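Long-range contacts in putative cathepsin d (Ixodes ricinus, PDB 5N7Q), which probably cleaves peptide bonds as a cathepsin D-type aspartic endopeptidase and is captured here in complex with the inhibitor pepstatin A: residues 8-13 against 158-163; 15-20 against 118-123; 71-76 against 86-91; 82-87 against 109-114. One frame throughout, in Å; residues are numbered along the deposited sequence.

Contact 1: 8-13 against 158-163; sequences EPLVNL and VYLNRD. Unlike the reference sequence in segment 158-163: L160 (reference Arg).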
loop_
_atom_site.group_PDB
_atom_site.type_symbol
_atom_site.label_atom_id
_atom_site.label_comp_id
_atom_site.label_asym_id
_atom_site.label_seq_id
_atom_site.Cartn_x
_atom_site.Cartn_y
_atom_site.Cartn_z
ATOM N N GLU A 8 4.630 5.543 13.145
ATOM C CA GLU A 8 3.899 4.313 13.233
ATOM C C GLU A 8 4.798 3.163 12.735
ATOM O O GLU A 8 5.096 3.078 11.541
ATOM C CB GLU A 8 2.624 4.392 12.405
ATOM C CG GLU A 8 1.879 3.067 12.218
ATOM C CD GLU A 8 1.234 2.504 13.458
ATOM O OE1 GLU A 8 1.286 3.170 14.517
ATOM O OE2 GLU A 8 0.648 1.388 13.370
ATOM N N PRO A 9 5.248 2.299 13.649
ATOM C CA PRO A 9 6.144 1.214 13.240
ATOM C C PRO A 9 5.423 0.085 12.553
ATOM O O PRO A 9 4.355 -0.326 13.014
ATOM C CB PRO A 9 6.731 0.736 14.563
ATOM C CG PRO A 9 5.626 0.969 15.524
ATOM C CD PRO A 9 4.968 2.239 15.107
ATOM N N LEU A 10 6.010 -0.438 11.481
ATOM C CA LEU A 10 5.453 -1.547 10.699
ATOM C C LEU A 10 6.241 -2.850 10.845
ATOM O O LEU A 10 7.466 -2.842 11.014
ATOM C CB LEU A 10 5.388 -1.193 9.211
ATOM C CG LEU A 10 4.690 0.123 8.890
ATOM C CD1 LEU A 10 4.840 0.441 7.406
ATOM C CD2 LEU A 10 3.218 0.057 9.285
ATOM N N VAL A 11 5.506 -3.954 10.756
ATOM C CA VAL A 11 6.060 -5.287 10.573
ATOM C C VAL A 11 5.979 -5.636 9.088
ATOM O O VAL A 11 4.981 -5.350 8.414
ATOM C CB VAL A 11 5.281 -6.310 11.438
ATOM C CG1 VAL A 11 5.579 -7.750 11.030
ATOM C CG2 VAL A 11 5.594 -6.081 12.900
ATOM N N ASN A 12 7.032 -6.276 8.589
ATOM C CA ASN A 12 7.170 -6.743 7.216
ATOM C C ASN A 12 7.034 -8.253 7.201
ATOM O O ASN A 12 7.867 -8.949 7.741
ATOM C CB ASN A 12 8.552 -6.337 6.706
ATOM C CG ASN A 12 8.910 -6.957 5.364
ATOM O OD1 ASN A 12 8.127 -7.675 4.760
ATOM N ND2 ASN A 12 10.098 -6.657 4.898
ATOM N N LEU A 13 5.944 -8.751 6.634
ATOM C CA LEU A 13 5.769 -10.189 6.412
ATOM C C LEU A 13 6.158 -10.513 4.961
ATOM O O LEU A 13 5.441 -10.139 4.030
ATOM C CB LEU A 13 4.326 -10.588 6.688
ATOM C CG LEU A 13 4.063 -12.068 6.394
ATOM C CD1 LEU A 13 4.750 -12.969 7.406
ATOM C CD2 LEU A 13 2.562 -12.296 6.378
ATOM N N VAL A 158 6.495 7.338 4.075
ATOM C CA VAL A 158 6.526 5.893 4.238
ATOM C C VAL A 158 7.888 5.277 3.883
ATOM O O VAL A 158 8.414 5.474 2.806
ATOM C CB VAL A 158 5.421 5.215 3.392
ATOM C CG1 VAL A 158 5.475 3.706 3.603
ATOM C CG2 VAL A 158 4.033 5.790 3.701
ATOM N N TYR A 159 8.459 4.587 4.863
ATOM C CA TYR A 159 9.629 3.751 4.713
ATOM C C TYR A 159 9.194 2.292 4.771
ATOM O O TYR A 159 8.539 1.896 5.752
ATOM C CB TYR A 159 10.624 4.051 5.858
ATOM C CG TYR A 159 11.699 3.008 6.012
ATOM C CD1 TYR A 159 12.574 2.726 4.973
ATOM C CD2 TYR A 159 11.808 2.261 7.184
ATOM C CE1 TYR A 159 13.522 1.726 5.078
ATOM C CE2 TYR A 159 12.785 1.284 7.322
ATOM C CZ TYR A 159 13.639 1.023 6.268
ATOM O OH TYR A 159 14.588 0.022 6.384
ATOM N N LEU A 160 9.591 1.495 3.768
ATOM C CA LEU A 160 9.382 0.048 3.751
ATOM C C LEU A 160 10.732 -0.632 3.629
ATOM O O LEU A 160 11.463 -0.377 2.695
ATOM C CB LEU A 160 8.477 -0.370 2.604
ATOM C CG LEU A 160 7.110 0.317 2.529
ATOM C CD1 LEU A 160 6.342 -0.172 1.308
ATOM C CD2 LEU A 160 6.264 0.115 3.780
ATOM N N ASN A 161 11.062 -1.456 4.620
ATOM C CA ASN A 161 12.251 -2.277 4.574
ATOM C C ASN A 161 11.995 -3.448 3.643
ATOM O O ASN A 161 10.987 -4.148 3.780
ATOM C CB ASN A 161 12.580 -2.763 5.970
ATOM C CG ASN A 161 14.012 -3.267 6.093
ATOM O OD1 ASN A 161 14.647 -3.711 5.115
ATOM N ND2 ASN A 161 14.527 -3.227 7.318
ATOM N N ARG A 162 12.877 -3.632 2.671
ATOM C CA ARG A 162 12.764 -4.744 1.716
ATOM C C ARG A 162 13.560 -5.993 2.067
ATOM O O ARG A 162 13.620 -6.951 1.280
ATOM C CB ARG A 162 13.038 -4.247 0.302
ATOM C CG ARG A 162 12.077 -3.146 -0.141
ATOM C CD ARG A 162 10.634 -3.616 -0.230
ATOM N NE ARG A 162 10.416 -4.616 -1.275
ATOM C CZ ARG A 162 9.327 -5.382 -1.373
ATOM N NH1 ARG A 162 8.390 -5.372 -0.428
ATOM N NH2 ARG A 162 9.215 -6.228 -2.406
ATOM N N ASP A 163 14.164 -5.978 3.263
ATOM C CA ASP A 163 14.816 -7.160 3.837
ATOM C C ASP A 163 13.974 -7.693 4.992
ATOM O O ASP A 163 14.004 -7.128 6.094
ATOM C CB ASP A 163 16.218 -6.837 4.311
ATOM C CG ASP A 163 16.932 -8.032 4.875
ATOM O OD1 ASP A 163 16.351 -9.141 4.880
ATOM O OD2 ASP A 163 18.106 -7.816 5.268
HETATM O O HOH W 1 11.931 -5.986 7.534
#

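Contact 2: 15-20 against 118-123; sequences DVVYYG and EAPFDG. Unlike the reference sequence in segment 15-20: V17 (reference Glu).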
loop_
_atom_site.group_PDB
_atom_site.type_symbol
_atom_site.label_atom_id
_atom_site.label_comp_id
_atom_site.label_asym_id
_atom_site.label_seq_id
_atom_site.Cartn_x
_atom_site.Cartn_y
_atom_site.Cartn_z
ATOM N N ASP A 15 8.050 -9.513 2.708
ATOM C CA ASP A 15 8.074 -8.456 1.667
ATOM C C ASP A 15 6.747 -8.338 0.910
ATOM O O ASP A 15 6.679 -7.617 -0.090
ATOM C CB ASP A 15 9.251 -8.668 0.652
ATOM C CG ASP A 15 10.511 -7.935 1.006
ATOM O OD1 ASP A 15 10.590 -7.279 2.057
ATOM O OD2 ASP A 15 11.470 -7.985 0.168
ATOM N N VAL A 16 5.676 -8.979 1.378
ATOM C CA VAL A 16 4.390 -8.924 0.649
ATOM C C VAL A 16 3.355 -8.031 1.299
ATOM O O VAL A 16 2.556 -7.416 0.600
ATOM C CB VAL A 16 3.777 -10.301 0.338
ATOM C CG1 VAL A 16 4.717 -11.082 -0.532
ATOM C CG2 VAL A 16 3.425 -11.097 1.569
ATOM N N VAL A 17 3.337 -7.962 2.629
ATOM C CA VAL A 17 2.450 -7.034 3.330
ATOM C C VAL A 17 3.161 -6.422 4.525
ATOM O O VAL A 17 4.001 -7.063 5.176
ATOM C CB VAL A 17 1.132 -7.708 3.786
ATOM C CG1 VAL A 17 0.262 -8.152 2.611
ATOM C CG2 VAL A 17 1.400 -8.904 4.659
ATOM N N TYR A 18 2.758 -5.197 4.834
ATOM C CA TYR A 18 3.264 -4.425 5.959
ATOM C C TYR A 18 2.069 -3.999 6.793
ATOM O O TYR A 18 1.020 -3.655 6.252
ATOM C CB TYR A 18 4.057 -3.215 5.456
ATOM C CG TYR A 18 5.284 -3.569 4.650
ATOM C CD1 TYR A 18 5.177 -3.956 3.313
ATOM C CD2 TYR A 18 6.549 -3.483 5.217
ATOM C CE1 TYR A 18 6.320 -4.291 2.590
ATOM C CE2 TYR A 18 7.685 -3.806 4.483
ATOM C CZ TYR A 18 7.550 -4.196 3.182
ATOM O OH TYR A 18 8.666 -4.521 2.446
ATOM N N TYR A 19 2.200 -4.079 8.105
ATOM C CA TYR A 19 1.087 -3.727 8.984
ATOM C C TYR A 19 1.581 -3.235 10.313
ATOM O O TYR A 19 2.714 -3.537 10.736
ATOM C CB TYR A 19 0.150 -4.924 9.169
ATOM C CG TYR A 19 0.864 -6.203 9.488
ATOM C CD1 TYR A 19 1.381 -6.983 8.450
ATOM C CD2 TYR A 19 1.006 -6.670 10.803
ATOM C CE1 TYR A 19 2.045 -8.157 8.693
ATOM C CE2 TYR A 19 1.669 -7.877 11.050
ATOM C CZ TYR A 19 2.187 -8.593 9.984
ATOM O OH TYR A 19 2.846 -9.797 10.113
ATOM N N GLY A 20 0.748 -2.429 10.966
ATOM C CA GLY A 20 1.136 -1.810 12.232
ATOM C C GLY A 20 -0.006 -1.712 13.225
ATOM O O GLY A 20 -1.182 -1.876 12.865
ATOM N N GLU A 118 -6.616 -14.961 5.655
ATOM C CA GLU A 118 -5.496 -15.567 6.353
ATOM C C GLU A 118 -4.410 -14.572 6.717
ATOM O O GLU A 118 -3.298 -14.962 7.077
ATOM C CB GLU A 118 -4.960 -16.716 5.504
ATOM C CG GLU A 118 -5.958 -17.867 5.359
ATOM C CD GLU A 118 -6.511 -18.396 6.698
ATOM O OE1 GLU A 118 -5.822 -18.356 7.752
ATOM O OE2 GLU A 118 -7.661 -18.863 6.701
ATOM N N ALA A 119 -4.740 -13.281 6.688
ATOM C CA ALA A 119 -3.776 -12.216 6.949
ATOM C C ALA A 119 -3.378 -12.166 8.425
ATOM O O ALA A 119 -4.162 -12.548 9.304
ATOM C CB ALA A 119 -4.331 -10.869 6.522
ATOM N N PRO A 120 -2.156 -11.667 8.694
ATOM C CA PRO A 120 -1.690 -11.435 10.056
ATOM C C PRO A 120 -2.297 -10.160 10.645
ATOM O O PRO A 120 -2.259 -9.945 11.866
ATOM C CB PRO A 120 -0.179 -11.265 9.870
ATOM C CG PRO A 120 -0.039 -10.695 8.514
ATOM C CD PRO A 120 -1.108 -11.347 7.695
ATOM N N PHE A 121 -2.844 -9.326 9.780
ATOM C CA PHE A 121 -3.512 -8.098 10.196
ATOM C C PHE A 121 -5.021 -8.340 10.309
ATOM O O PHE A 121 -5.563 -9.287 9.717
ATOM C CB PHE A 121 -3.193 -6.947 9.247
ATOM C CG PHE A 121 -3.411 -7.270 7.793
ATOM C CD1 PHE A 121 -4.666 -7.177 7.239
ATOM C CD2 PHE A 121 -2.347 -7.702 6.986
ATOM C CE1 PHE A 121 -4.894 -7.465 5.901
ATOM C CE2 PHE A 121 -2.566 -7.997 5.643
ATOM C CZ PHE A 121 -3.846 -7.880 5.096
ATOM N N ASP A 122 -5.655 -7.464 11.071
ATOM C CA ASP A 122 -7.107 -7.534 11.324
ATOM C C ASP A 122 -7.911 -6.735 10.349
ATOM O O ASP A 122 -9.076 -7.042 10.128
ATOM C CB ASP A 122 -7.406 -7.061 12.730
ATOM C CG ASP A 122 -6.568 -7.795 13.766
ATOM O OD1 ASP A 122 -6.613 -9.045 13.799
ATOM O OD2 ASP A 122 -5.762 -7.145 14.465
ATOM N N GLY A 123 -7.330 -5.704 9.765
ATOM C CA GLY A 123 -8.084 -4.859 8.856
ATOM C C GLY A 123 -7.197 -3.915 8.104
ATOM O O GLY A 123 -5.981 -4.087 8.052
#

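Contact 3: 71-76 against 86-91; sequences DGRNFT and GFISKD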
loop_
_atom_site.group_PDB
_atom_site.type_symbol
_atom_site.label_atom_id
_atom_site.label_comp_id
_atom_site.label_asym_id
_atom_site.label_seq_id
_atom_site.Cartn_x
_atom_site.Cartn_y
_atom_site.Cartn_z
ATOM N N ASP A 71 -23.677 4.195 14.146
ATOM C CA ASP A 71 -24.043 4.768 12.859
ATOM C C ASP A 71 -24.947 3.749 12.197
ATOM O O ASP A 71 -26.156 3.979 12.058
ATOM C CB ASP A 71 -22.786 5.118 12.049
ATOM C CG ASP A 71 -23.107 5.701 10.683
ATOM O OD1 ASP A 71 -23.816 5.080 9.865
ATOM O OD2 ASP A 71 -22.607 6.816 10.413
ATOM N N GLY A 72 -24.402 2.607 11.803
ATOM C CA GLY A 72 -25.230 1.532 11.298
ATOM C C GLY A 72 -25.471 1.475 9.813
ATOM O O GLY A 72 -26.064 0.517 9.341
ATOM N N ARG A 73 -24.953 2.428 9.039
ATOM C CA ARG A 73 -25.053 2.302 7.593
ATOM C C ARG A 73 -24.298 1.078 7.109
ATOM O O ARG A 73 -23.203 0.804 7.581
ATOM C CB ARG A 73 -24.469 3.505 6.874
ATOM C CG ARG A 73 -25.357 4.738 6.907
ATOM C CD ARG A 73 -24.640 5.938 6.325
ATOM N NE ARG A 73 -23.577 6.368 7.212
ATOM C CZ ARG A 73 -22.548 7.162 6.892
ATOM N NH1 ARG A 73 -22.402 7.635 5.654
ATOM N NH2 ARG A 73 -21.664 7.475 7.823
ATOM N N ASN A 74 -24.871 0.362 6.166
ATOM C CA ASN A 74 -24.146 -0.698 5.488
ATOM C C ASN A 74 -22.945 -0.135 4.722
ATOM O O ASN A 74 -22.974 0.979 4.191
ATOM C CB ASN A 74 -25.061 -1.444 4.509
ATOM C CG ASN A 74 -24.473 -2.770 4.055
ATOM O OD1 ASN A 74 -24.403 -3.721 4.829
ATOM N ND2 ASN A 74 -24.053 -2.839 2.798
ATOM N N PHE A 75 -21.881 -0.919 4.660
ATOM C CA PHE A 75 -20.747 -0.574 3.790
ATOM C C PHE A 75 -20.258 -1.834 3.081
ATOM O O PHE A 75 -20.337 -2.927 3.615
ATOM C CB PHE A 75 -19.620 0.134 4.542
ATOM C CG PHE A 75 -18.690 -0.803 5.270
ATOM C CD1 PHE A 75 -19.016 -1.294 6.520
ATOM C CD2 PHE A 75 -17.483 -1.197 4.694
ATOM C CE1 PHE A 75 -18.165 -2.179 7.183
ATOM C CE2 PHE A 75 -16.633 -2.069 5.351
ATOM C CZ PHE A 75 -16.976 -2.566 6.590
ATOM N N THR A 76 -19.750 -1.636 1.865
ATOM C CA THR A 76 -19.151 -2.721 1.088
ATOM C C THR A 76 -17.972 -2.146 0.334
ATOM O O THR A 76 -18.050 -1.065 -0.255
ATOM C CB THR A 76 -20.140 -3.401 0.127
ATOM O OG1 THR A 76 -19.530 -4.569 -0.441
ATOM C CG2 THR A 76 -20.624 -2.451 -0.968
ATOM N N GLY A 86 -20.071 -4.821 5.987
ATOM C CA GLY A 86 -20.552 -4.786 7.361
ATOM C C GLY A 86 -21.317 -3.493 7.582
ATOM O O GLY A 86 -21.962 -3.004 6.648
ATOM N N PHE A 87 -21.164 -2.890 8.755
ATOM C CA PHE A 87 -21.823 -1.622 9.080
ATOM C C PHE A 87 -20.859 -0.647 9.708
ATOM O O PHE A 87 -19.867 -1.047 10.337
ATOM C CB PHE A 87 -23.034 -1.863 10.007
ATOM C CG PHE A 87 -22.673 -2.482 11.328
ATOM C CD1 PHE A 87 -22.567 -3.865 11.462
ATOM C CD2 PHE A 87 -22.400 -1.688 12.434
ATOM C CE1 PHE A 87 -22.214 -4.429 12.686
ATOM C CE2 PHE A 87 -22.047 -2.254 13.644
ATOM C CZ PHE A 87 -21.953 -3.617 13.779
ATOM N N ILE A 88 -21.180 0.644 9.586
ATOM C CA ILE A 88 -20.328 1.701 10.100
ATOM C C ILE A 88 -20.585 1.965 11.591
ATOM O O ILE A 88 -21.749 1.901 12.066
ATOM C CB ILE A 88 -20.549 3.008 9.314
ATOM C CG1 ILE A 88 -20.211 2.806 7.824
ATOM C CG2 ILE A 88 -19.722 4.148 9.897
ATOM C CD1 ILE A 88 -18.749 2.548 7.540
ATOM N N SER A 89 -19.511 2.239 12.330
ATOM C CA SER A 89 -19.568 2.765 13.710
ATOM C C SER A 89 -18.557 3.893 13.814
ATOM O O SER A 89 -17.847 4.184 12.852
ATOM C CB SER A 89 -19.264 1.650 14.722
ATOM O OG SER A 89 -20.293 0.658 14.678
ATOM N N LYS A 90 -18.522 4.566 14.955
ATOM C CA LYS A 90 -17.581 5.669 15.171
ATOM C C LYS A 90 -16.978 5.557 16.548
ATOM O O LYS A 90 -17.675 5.228 17.517
ATOM C CB LYS A 90 -18.356 6.985 15.006
ATOM C CG LYS A 90 -17.588 8.300 15.083
ATOM C CD LYS A 90 -18.355 9.455 14.389
ATOM C CE LYS A 90 -19.756 9.677 14.962
ATOM N NZ LYS A 90 -20.413 10.932 14.450
ATOM N N ASP A 91 -15.680 5.812 16.675
ATOM C CA ASP A 91 -15.017 5.725 17.977
ATOM C C ASP A 91 -13.688 6.465 17.886
ATOM O O ASP A 91 -13.295 6.934 16.801
ATOM C CB ASP A 91 -14.825 4.250 18.405
ATOM C CG ASP A 91 -14.892 4.055 19.905
ATOM O OD1 ASP A 91 -14.538 5.012 20.636
ATOM O OD2 ASP A 91 -15.247 2.952 20.362
HETATM O O HOH W 2 -23.060 1.291 14.558
#

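Contact 4: 82-87 against 109-114; sequences GNVEGF and LVVGGE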
loop_
_atom_site.group_PDB
_atom_site.type_symbol
_atom_site.label_atom_id
_atom_site.label_comp_id
_atom_site.label_asym_id
_atom_site.label_seq_id
_atom_site.Cartn_x
_atom_site.Cartn_y
_atom_site.Cartn_z
ATOM N N GLY A 82 -9.513 -8.858 -2.352
ATOM C CA GLY A 82 -10.527 -9.289 -1.422
ATOM C C GLY A 82 -11.718 -8.353 -1.363
ATOM O O GLY A 82 -11.843 -7.420 -2.146
ATOM N N ASN A 83 -12.606 -8.622 -0.417
ATOM C CA ASN A 83 -13.718 -7.724 -0.186
ATOM C C ASN A 83 -14.222 -7.810 1.217
ATOM O O ASN A 83 -13.949 -8.765 1.947
ATOM C CB ASN A 83 -14.870 -8.083 -1.072
ATOM C CG ASN A 83 -15.438 -9.391 -0.692
ATOM O OD1 ASN A 83 -16.528 -9.489 -0.114
ATOM N ND2 ASN A 83 -14.677 -10.414 -0.951
ATOM N N VAL A 84 -14.985 -6.783 1.571
ATOM C CA VAL A 84 -15.479 -6.622 2.938
ATOM C C VAL A 84 -16.862 -5.990 2.921
ATOM O O VAL A 84 -17.175 -5.150 2.074
ATOM C CB VAL A 84 -14.459 -5.838 3.830
ATOM C CG1 VAL A 84 -14.220 -4.444 3.304
ATOM C CG2 VAL A 84 -14.869 -5.838 5.298
ATOM N N GLU A 85 -17.701 -6.425 3.851
ATOM C CA GLU A 85 -18.986 -5.782 4.063
ATOM C C GLU A 85 -19.358 -5.842 5.534
ATOM O O GLU A 85 -18.949 -6.746 6.280
ATOM C CB GLU A 85 -20.064 -6.399 3.178
ATOM C CG GLU A 85 -20.400 -7.818 3.485
ATOM C CD GLU A 85 -21.550 -8.351 2.638
ATOM O OE1 GLU A 85 -22.438 -9.032 3.221
ATOM O OE2 GLU A 85 -21.558 -8.078 1.409
ATOM N N GLY A 86 -20.071 -4.821 5.987
ATOM C CA GLY A 86 -20.552 -4.786 7.361
ATOM C C GLY A 86 -21.317 -3.493 7.582
ATOM O O GLY A 86 -21.962 -3.004 6.648
ATOM N N PHE A 87 -21.164 -2.890 8.755
ATOM C CA PHE A 87 -21.823 -1.622 9.080
ATOM C C PHE A 87 -20.859 -0.647 9.708
ATOM O O PHE A 87 -19.867 -1.047 10.337
ATOM C CB PHE A 87 -23.034 -1.863 10.007
ATOM C CG PHE A 87 -22.673 -2.482 11.328
ATOM C CD1 PHE A 87 -22.567 -3.865 11.462
ATOM C CD2 PHE A 87 -22.400 -1.688 12.434
ATOM C CE1 PHE A 87 -22.214 -4.429 12.686
ATOM C CE2 PHE A 87 -22.047 -2.254 13.644
ATOM C CZ PHE A 87 -21.953 -3.617 13.779
ATOM N N LEU A 109 -18.489 -7.834 8.912
ATOM C CA LEU A 109 -19.222 -9.086 9.125
ATOM C C LEU A 109 -18.899 -10.162 8.109
ATOM O O LEU A 109 -18.939 -11.346 8.464
ATOM C CB LEU A 109 -20.735 -8.824 9.128
ATOM C CG LEU A 109 -21.247 -7.791 10.121
ATOM C CD1 LEU A 109 -22.753 -7.600 9.951
ATOM C CD2 LEU A 109 -20.939 -8.206 11.546
ATOM N N VAL A 110 -18.635 -9.772 6.860
ATOM C CA VAL A 110 -18.341 -10.734 5.800
ATOM C C VAL A 110 -17.077 -10.274 5.086
ATOM O O VAL A 110 -16.990 -9.144 4.628
ATOM C CB VAL A 110 -19.537 -10.891 4.831
ATOM C CG1 VAL A 110 -19.220 -11.856 3.691
ATOM C CG2 VAL A 110 -20.757 -11.406 5.591
ATOM N N VAL A 111 -16.129 -11.203 4.956
ATOM C CA VAL A 111 -14.844 -10.921 4.338
ATOM C C VAL A 111 -14.610 -12.019 3.322
ATOM O O VAL A 111 -14.898 -13.200 3.579
ATOM C CB VAL A 111 -13.704 -10.837 5.383
ATOM C CG1 VAL A 111 -12.336 -10.699 4.721
ATOM C CG2 VAL A 111 -13.945 -9.660 6.332
ATOM N N GLY A 112 -14.080 -11.625 2.169
ATOM C CA GLY A 112 -13.655 -12.586 1.182
ATOM C C GLY A 112 -12.249 -12.307 0.681
ATOM O O GLY A 112 -11.745 -11.189 0.776
ATOM N N GLY A 113 -11.623 -13.355 0.152
ATOM C CA GLY A 113 -10.287 -13.259 -0.419
ATOM C C GLY A 113 -9.274 -13.821 0.568
ATOM O O GLY A 113 -9.156 -13.332 1.684
ATOM N N GLU A 114 -8.521 -14.830 0.140
ATOM C CA GLU A 114 -7.495 -15.450 0.988
ATOM C C GLU A 114 -6.498 -14.448 1.552
ATOM O O GLU A 114 -6.058 -14.608 2.692
ATOM C CB GLU A 114 -6.764 -16.570 0.219
ATOM C CG GLU A 114 -5.910 -17.499 1.086
ATOM C CD GLU A 114 -4.475 -17.036 1.272
ATOM O OE1 GLU A 114 -4.065 -16.056 0.617
ATOM O OE2 GLU A 114 -3.748 -17.652 2.091
#

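Contact 1: 8-13 against 158-163
L10 and L160 meet by their methyl groups across one of the strands of the six-stranded antiparallel interdomain sheet of pepsin-like aspartic proteases. Strands 6-13 and 155-160 are not paired directly. Strand 170-174 runs between them, with backbone hydrogen bonds linking L10 to G170 and Y159 to E171, so the two segments meet mainly through side chains and one water.

The apolar part is small: L10 CD1 lies 3.9 Å from L160 CD2, and the two branched chains cross obliquely. Leucine suits both places because its forked end reaches over the intervening strand and is wholly hydrocarbon; F35 also packs on L10, and L319 on L160.

Polar contacts gather where strand 155-160 gives way to loop. The amide of N12 comes close to the backbone there, ND2 being 2.9 Å from N161 O, but the angle is too poor for a hydrogen bond, and N161 O is instead bonded by Y18 OH. N12 uses OD1 to accept from D15 N. Its ND2 reaches the second segment through water 1, which accepts from N12 ND2 at 3.3 Å and donates to D163 O at 2.8 Å. Asparagine offers a donor and an acceptor on one short stem, which this double task needs.

N161 also shapes its own chain, ND2 bonding E168 O while OD1 closes an Asx turn. In that turn D163 N donates to N161 OD1 over 3.0 Å, nearly straight at 162°, from above the carbonyl plane.

Contact 2: 15-20 against 118-123
Next to P120 and F121, which pack against Y19, the carboxylate oxygen D122 OD2 is gripped twice, by Q32 N and by H58 ND1. These bonds fix the loop 118-123 where it enters strand 123-126. That strand runs parallel to 29-36, the strand ending at the predicted catalytic D36, as in the psi-loop core of an aspartic protease lobe. No hydrogen bond joins the two segments themselves; their contact is apolar.

Y19 carries most of it. Its CG sits between the backbone N and the carbonyl carbon (chi1 47°), which places it 4.1 Å from F121 CB. The side chains of Y19 and P120 cross at about a right angle and press closely together, with Y19 CE1 only 3.3 Å from P120 CG and Y19 OH 3.4 Å from P120 CB. Proline is apt here, since its stiff ring presents CB and CG as a fixed apolar ridge. At the stem of the tyrosine, Y19 CB meets F121 CB at 3.9 Å, while Y19 CD1 lies at the edge of the phenylalanine ring.

Two residues earlier in the strand, V17 offers CB to F121 CE2 at 4.1 Å. V17 is the second residue of a classic beta bulge, in which it and V16 both face L13, and it also packs on an apolar side chain of the bound peptide. A119 CB rests 3.3 Å above the centre of one face of the F121 ring.

Contact 3: 71-76 against 86-91
F75 crosses I88 at about a right angle, its CB 3.9 Å from I88 CD1. CG still touches that same methyl. Farther out, CD1 lies beside the carbonyl of G86, and CE1 approaches F87 N at 3.5 Å, near the ring plane. The tip, CZ, is closest to G86 N, which stands 3.4 Å above the ring, offset toward its rim. A CB on G86 would crowd F75 CE1, so glycine suits this place against the ring. V84 and D135 add to the surroundings of the ring.

The backbones beneath are the two strands of the hairpin 69-79/82-95, which in pepsin-like peptidases forms the flap over the cleft. Here F75 and G86 form a hydrogen-bonded pair, F75 N giving to G86 O and G86 N to F75 O. N74 and F87 form the non-hydrogen-bonded pair beside it.

Toward 71-73 the strand kinks. G72 N donates to I88 O at 2.8 Å, and I88 N to R73 O; the positive phi of G72 (92°) suits a residue without CB. D71 OD1 takes R73 N on its anti lone pair, an Asx turn, and R73 NE on its syn lone pair. R73 NH2 completes the side-on salt bridge to D71 OD2 at 2.8 Å. I88 lies alongside the aspartate, its CG2 3.8 Å from D71 CG. Water 2 accepts from D71 N and donates to S89 OG, which also bonds E107.

Contact 4: 82-87 against 109-114
G82 and G113 come together without side chains, CA to CA at 4.1 Å, and G82 CA lies 3.2 Å from G112 O. Backbone fits against backbone this closely because neither glycine carries a CB. G113, with phi at 102°, then serves as N-cap of helix 114-117. From here the strands run antiparallel, regular as far as the E85/V110 pair, with N83 and G112 exchanging hydrogen bonds.

On the sheltered face V84 and V111 lie side by side, pointing the same way, with CG2 to CG2 at 4.1 Å. Beta-branched valines suit extended backbone; V84 also packs on I77 and Y79, V111 on L116 and L117.

The reverse face is nearer solvent: V84 is buried, V110 exposed. Packing is still close there, for E85 runs extended along V110, its CG 3.5 Å from V110 CB, with the aliphatic stem covering the valine. At the far end L109 CD1 touches the edge of the F87 ring at 4.0 Å.

E85 O accepts from both L109 N at 2.9 Å and V110 N at 3.1 Å. This doubled grip on one carbonyl marks a classic beta bulge, placed here where strand 103-112 turns a corner beside the flap hairpin of a pepsin-like peptidase.

In the fold
The four contacts fall into two pairs. Contacts 1 and 2 have centres 11 Å apart and touch directly: Y18 OH reaches N161 O at 2.7 Å, and V11 N reaches Y19 O at 2.8 Å, since strands 6-13 and 17-24 are neighbours. Contacts 3 and 4 share G86 and F87, using opposite edges of strand 82-95, which also pairs with 17-24. All four come within about 12 Å of a predicted catalytic aspartate. Side chains of L160 and D227 are about 9 Å apart, as are those of F121 and D36; V84 is about 10 Å from D36 and F75 about 12 Å. Contact 2 also packs on the bound peptide, through V17.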